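Local coordinates for malonyl coenzyme A-acyl carrier protein transacylase (Helicobacter pylori, PDB 2H1Y) that probably transfers the malonyl group from malonyl-CoA to holo acyl carrier protein, giving malonyl-ACP and free CoA, at residues Glu42-Ala47 against Lys57-Glu62. Sequence-based numbering, arbitrary orientation.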
ATOM      1  N   GLU A  42      -4.751 -10.957  19.887  1.00 57.26           N
ATOM      2  CA  GLU A  42      -3.404 -11.405  20.162  1.00 57.67           C
ATOM      3  C   GLU A  42      -2.353 -10.684  19.306  1.00 57.53           C
ATOM      4  O   GLU A  42      -1.239 -10.406  19.762  1.00 57.34           O
ATOM      5  CB  GLU A  42      -3.345 -12.909  19.970  1.00 58.07           C
ATOM      6  CG  GLU A  42      -2.019 -13.557  20.278  1.00 59.58           C
ATOM      7  CD  GLU A  42      -2.043 -15.021  19.917  1.00 62.73           C
ATOM      8  OE1 GLU A  42      -0.975 -15.571  19.573  1.00 65.76           O
ATOM      9  OE2 GLU A  42      -3.142 -15.619  19.949  1.00 63.76           O
ATOM     10  N   LEU A  43      -2.715 -10.366  18.073  1.00 57.34           N
ATOM     11  CA  LEU A  43      -1.762  -9.750  17.175  1.00 57.58           C
ATOM     12  C   LEU A  43      -1.576  -8.283  17.534  1.00 57.60           C
ATOM     13  O   LEU A  43      -0.473  -7.747  17.414  1.00 57.57           O
ATOM     14  CB  LEU A  43      -2.153  -9.960  15.710  1.00 57.57           C
ATOM     15  CG  LEU A  43      -2.116 -11.418  15.215  1.00 57.84           C
ATOM     16  CD1 LEU A  43      -3.066 -11.612  14.046  1.00 57.67           C
ATOM     17  CD2 LEU A  43      -0.701 -11.902  14.848  1.00 57.58           C
ATOM     18  N   PHE A  44      -2.642  -7.648  18.008  1.00 57.82           N
ATOM     19  CA  PHE A  44      -2.532  -6.298  18.568  1.00 58.43           C
ATOM     20  C   PHE A  44      -1.527  -6.220  19.725  1.00 59.10           C
ATOM     21  O   PHE A  44      -0.706  -5.297  19.775  1.00 59.29           O
ATOM     22  CB  PHE A  44      -3.901  -5.744  18.979  1.00 57.60           C
ATOM     23  CG  PHE A  44      -4.553  -4.922  17.914  1.00 57.13           C
ATOM     24  CD1 PHE A  44      -5.505  -5.482  17.068  1.00 56.84           C
ATOM     25  CD2 PHE A  44      -4.185  -3.598  17.723  1.00 55.68           C
ATOM     26  CE1 PHE A  44      -6.089  -4.728  16.075  1.00 56.10           C
ATOM     27  CE2 PHE A  44      -4.761  -2.838  16.732  1.00 55.60           C
ATOM     28  CZ  PHE A  44      -5.715  -3.397  15.905  1.00 55.98           C
ATOM     29  N   GLU A  45      -1.587  -7.196  20.635  1.00 60.00           N
ATOM     30  CA  GLU A  45      -0.642  -7.282  21.759  1.00 60.69           C
ATOM     31  C   GLU A  45       0.776  -7.466  21.262  1.00 60.24           C
ATOM     32  O   GLU A  45       1.661  -6.669  21.595  1.00 60.37           O
ATOM     33  CB  GLU A  45      -1.024  -8.408  22.725  1.00 61.22           C
ATOM     34  CG  GLU A  45      -1.376  -7.965  24.154  1.00 64.46           C
ATOM     35  CD  GLU A  45      -2.510  -6.930  24.247  1.00 69.44           C
ATOM     36  OE1 GLU A  45      -2.758  -6.452  25.371  1.00 71.65           O
ATOM     37  OE2 GLU A  45      -3.159  -6.578  23.230  1.00 71.78           O
ATOM     38  N   ARG A  46       0.975  -8.505  20.451  1.00 59.70           N
ATOM     39  CA  ARG A  46       2.261  -8.769  19.816  1.00 59.01           C
ATOM     40  C   ARG A  46       2.823  -7.518  19.144  1.00 59.07           C
ATOM     41  O   ARG A  46       4.023  -7.218  19.280  1.00 59.35           O
ATOM     42  CB  ARG A  46       2.128  -9.893  18.796  1.00 59.09           C
ATOM     43  CG  ARG A  46       2.144 -11.291  19.384  1.00 58.06           C
ATOM     44  CD  ARG A  46       3.002 -12.168  18.504  1.00 57.73           C
ATOM     45  NE  ARG A  46       2.237 -13.128  17.716  1.00 56.56           N
ATOM     46  CZ  ARG A  46       2.645 -13.660  16.563  1.00 55.73           C
ATOM     47  NH1 ARG A  46       3.805 -13.303  16.030  1.00 54.15           N
ATOM     48  NH2 ARG A  46       1.875 -14.538  15.929  1.00 55.20           N
ATOM     49  N   ALA A  47       1.952  -6.791  18.441  1.00 58.39           N
ATOM     50  CA  ALA A  47       2.304  -5.531  17.794  1.00 58.15           C
ATOM     51  C   ALA A  47       2.707  -4.442  18.798  1.00 58.21           C
ATOM     52  O   ALA A  47       3.761  -3.819  18.644  1.00 58.27           O
ATOM     53  CB  ALA A  47       1.154  -5.044  16.882  1.00 57.92           C
ATOM     54  N   LYS A  57      -4.662   1.871  21.126  1.00 59.48           N
ATOM     55  CA  LYS A  57      -5.043   3.259  21.262  1.00 59.78           C
ATOM     56  C   LYS A  57      -4.631   4.051  20.026  1.00 59.41           C
ATOM     57  O   LYS A  57      -5.366   4.929  19.554  1.00 59.12           O
ATOM     58  CB  LYS A  57      -4.461   3.829  22.564  1.00 60.32           C
ATOM     59  CG  LYS A  57      -5.291   3.405  23.826  1.00 62.27           C
ATOM     60  CD  LYS A  57      -4.443   3.043  25.066  1.00 63.90           C
ATOM     61  CE  LYS A  57      -3.927   4.268  25.822  1.00 64.88           C
ATOM     62  NZ  LYS A  57      -2.896   5.034  25.034  1.00 66.36           N
ATOM     63  N   THR A  58      -3.477   3.696  19.470  1.00 58.90           N
ATOM     64  CA  THR A  58      -2.997   4.326  18.249  1.00 58.34           C
ATOM     65  C   THR A  58      -3.928   4.091  17.057  1.00 58.09           C
ATOM     66  O   THR A  58      -4.044   4.952  16.199  1.00 57.82           O
ATOM     67  CB  THR A  58      -1.555   3.912  17.927  1.00 58.30           C
ATOM     68  OG1 THR A  58      -0.791   3.958  19.140  1.00 59.03           O
ATOM     69  CG2 THR A  58      -0.928   4.865  16.910  1.00 57.09           C
ATOM     70  N   LEU A  59      -4.618   2.955  17.021  1.00 58.03           N
ATOM     71  CA  LEU A  59      -5.574   2.721  15.941  1.00 58.21           C
ATOM     72  C   LEU A  59      -7.019   3.128  16.228  1.00 58.94           C
ATOM     73  O   LEU A  59      -7.772   3.413  15.296  1.00 58.55           O
ATOM     74  CB  LEU A  59      -5.507   1.274  15.418  1.00 57.67           C
ATOM     75  CG  LEU A  59      -4.166   0.639  15.014  1.00 56.25           C
ATOM     76  CD1 LEU A  59      -4.383  -0.380  13.931  1.00 54.68           C
ATOM     77  CD2 LEU A  59      -3.126   1.644  14.576  1.00 53.74           C
ATOM     78  N   PHE A  60      -7.415   3.156  17.503  1.00 60.56           N
ATOM     79  CA  PHE A  60      -8.853   3.275  17.845  1.00 62.18           C
ATOM     80  C   PHE A  60      -9.386   4.671  18.212  1.00 63.23           C
ATOM     81  O   PHE A  60     -10.513   5.019  17.859  1.00 63.28           O
ATOM     82  CB  PHE A  60      -9.260   2.276  18.936  1.00 61.94           C
ATOM     83  CG  PHE A  60      -8.998   0.825  18.589  1.00 62.32           C
ATOM     84  CD1 PHE A  60      -8.940  -0.136  19.603  1.00 60.88           C
ATOM     85  CD2 PHE A  60      -8.808   0.416  17.260  1.00 61.41           C
ATOM     86  CE1 PHE A  60      -8.703  -1.470  19.313  1.00 61.22           C
ATOM     87  CE2 PHE A  60      -8.567  -0.917  16.962  1.00 61.68           C
ATOM     88  CZ  PHE A  60      -8.516  -1.866  17.989  1.00 61.89           C
ATOM     89  N   GLU A  61      -8.573   5.448  18.918  1.00 64.68           N
ATOM     90  CA  GLU A  61      -8.970   6.766  19.399  1.00 66.39           C
ATOM     91  C   GLU A  61      -8.052   7.860  18.835  1.00 66.81           C
ATOM     92  O   GLU A  61      -6.861   7.616  18.602  1.00 66.79           O
ATOM     93  CB  GLU A  61      -8.976   6.774  20.941  1.00 66.44           C
ATOM     94  CG  GLU A  61      -7.678   6.282  21.597  1.00 66.88           C
ATOM     95  CD  GLU A  61      -7.876   5.707  23.006  1.00 68.22           C
ATOM     96  OE1 GLU A  61      -8.789   4.856  23.197  1.00 68.81           O
ATOM     97  OE2 GLU A  61      -7.085   6.089  23.918  1.00 70.31           O
ATOM     98  N   GLU A  62      -8.610   9.051  18.608  1.00 67.52           N
ATOM     99  CA  GLU A  62      -7.854  10.191  18.066  1.00 68.39           C
ATOM    100  C   GLU A  62      -6.552  10.371  18.845  1.00 68.74           C
ATOM    101  O   GLU A  62      -6.589  10.420  20.077  1.00 68.85           O
ATOM    102  CB  GLU A  62      -8.689  11.474  18.132  1.00 68.63           C
ATOM    103  CG  GLU A  62     -10.168  11.254  17.846  1.00 69.76           C
ATOM    104  CD  GLU A  62     -10.755  12.277  16.889  1.00 70.67           C
ATOM    105  OE1 GLU A  62     -11.662  13.030  17.315  1.00 72.27           O
ATOM    106  OE2 GLU A  62     -10.319  12.326  15.716  1.00 70.27           O
TER
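The ring of F44 meets F60 over one face and L59 at its edge. On the face, CZ of F44 lies 3.8 Å from CZ of F60. The two rings are inclined at 53°, with centroids 5.3 Å apart. This oblique pairing is neither a parallel stack nor a T-shaped one. The two phenylalanines reach for each other from opposite directions, and their far ring atoms do the touching. At the edge, CG of L59 lies in the plane of the F44 ring. The CD1 methyl sits near that plane, 3.7 Å from CE2 of F44, and it also touches CZ of F44 at 3.8 Å. F44 therefore fits into the corner made by two consecutive side chains of 57-62.

L59 starts out toward 42-47, but F60 does not; only the end of its side chain comes close. F60 CG is anti to its own carbonyl carbon (chi1 -58°), which carries the ring across to F44. The contact is wholly apolar, with no hydrogen bond between the segments. It buries 124 Å² in all, most of it on F44. The backbones stay well apart: CA of F44 and CA of L59 are 9.9 Å from each other, so side chains alone bridge the gap.

The contact joins helix 38-51 to the short helix 55-60 within the acyltransferase domain. E45 and K56 add a salt bridge between these two helices. Y34, from helix 31-36, packs edge-to-face with both F44 and F60 and so completes a three-ring aromatic cluster. Helix 69-90 backs the same site, through L78 against F44 and A75 against L59, while helix 119-137 touches helix 38-51 at A47.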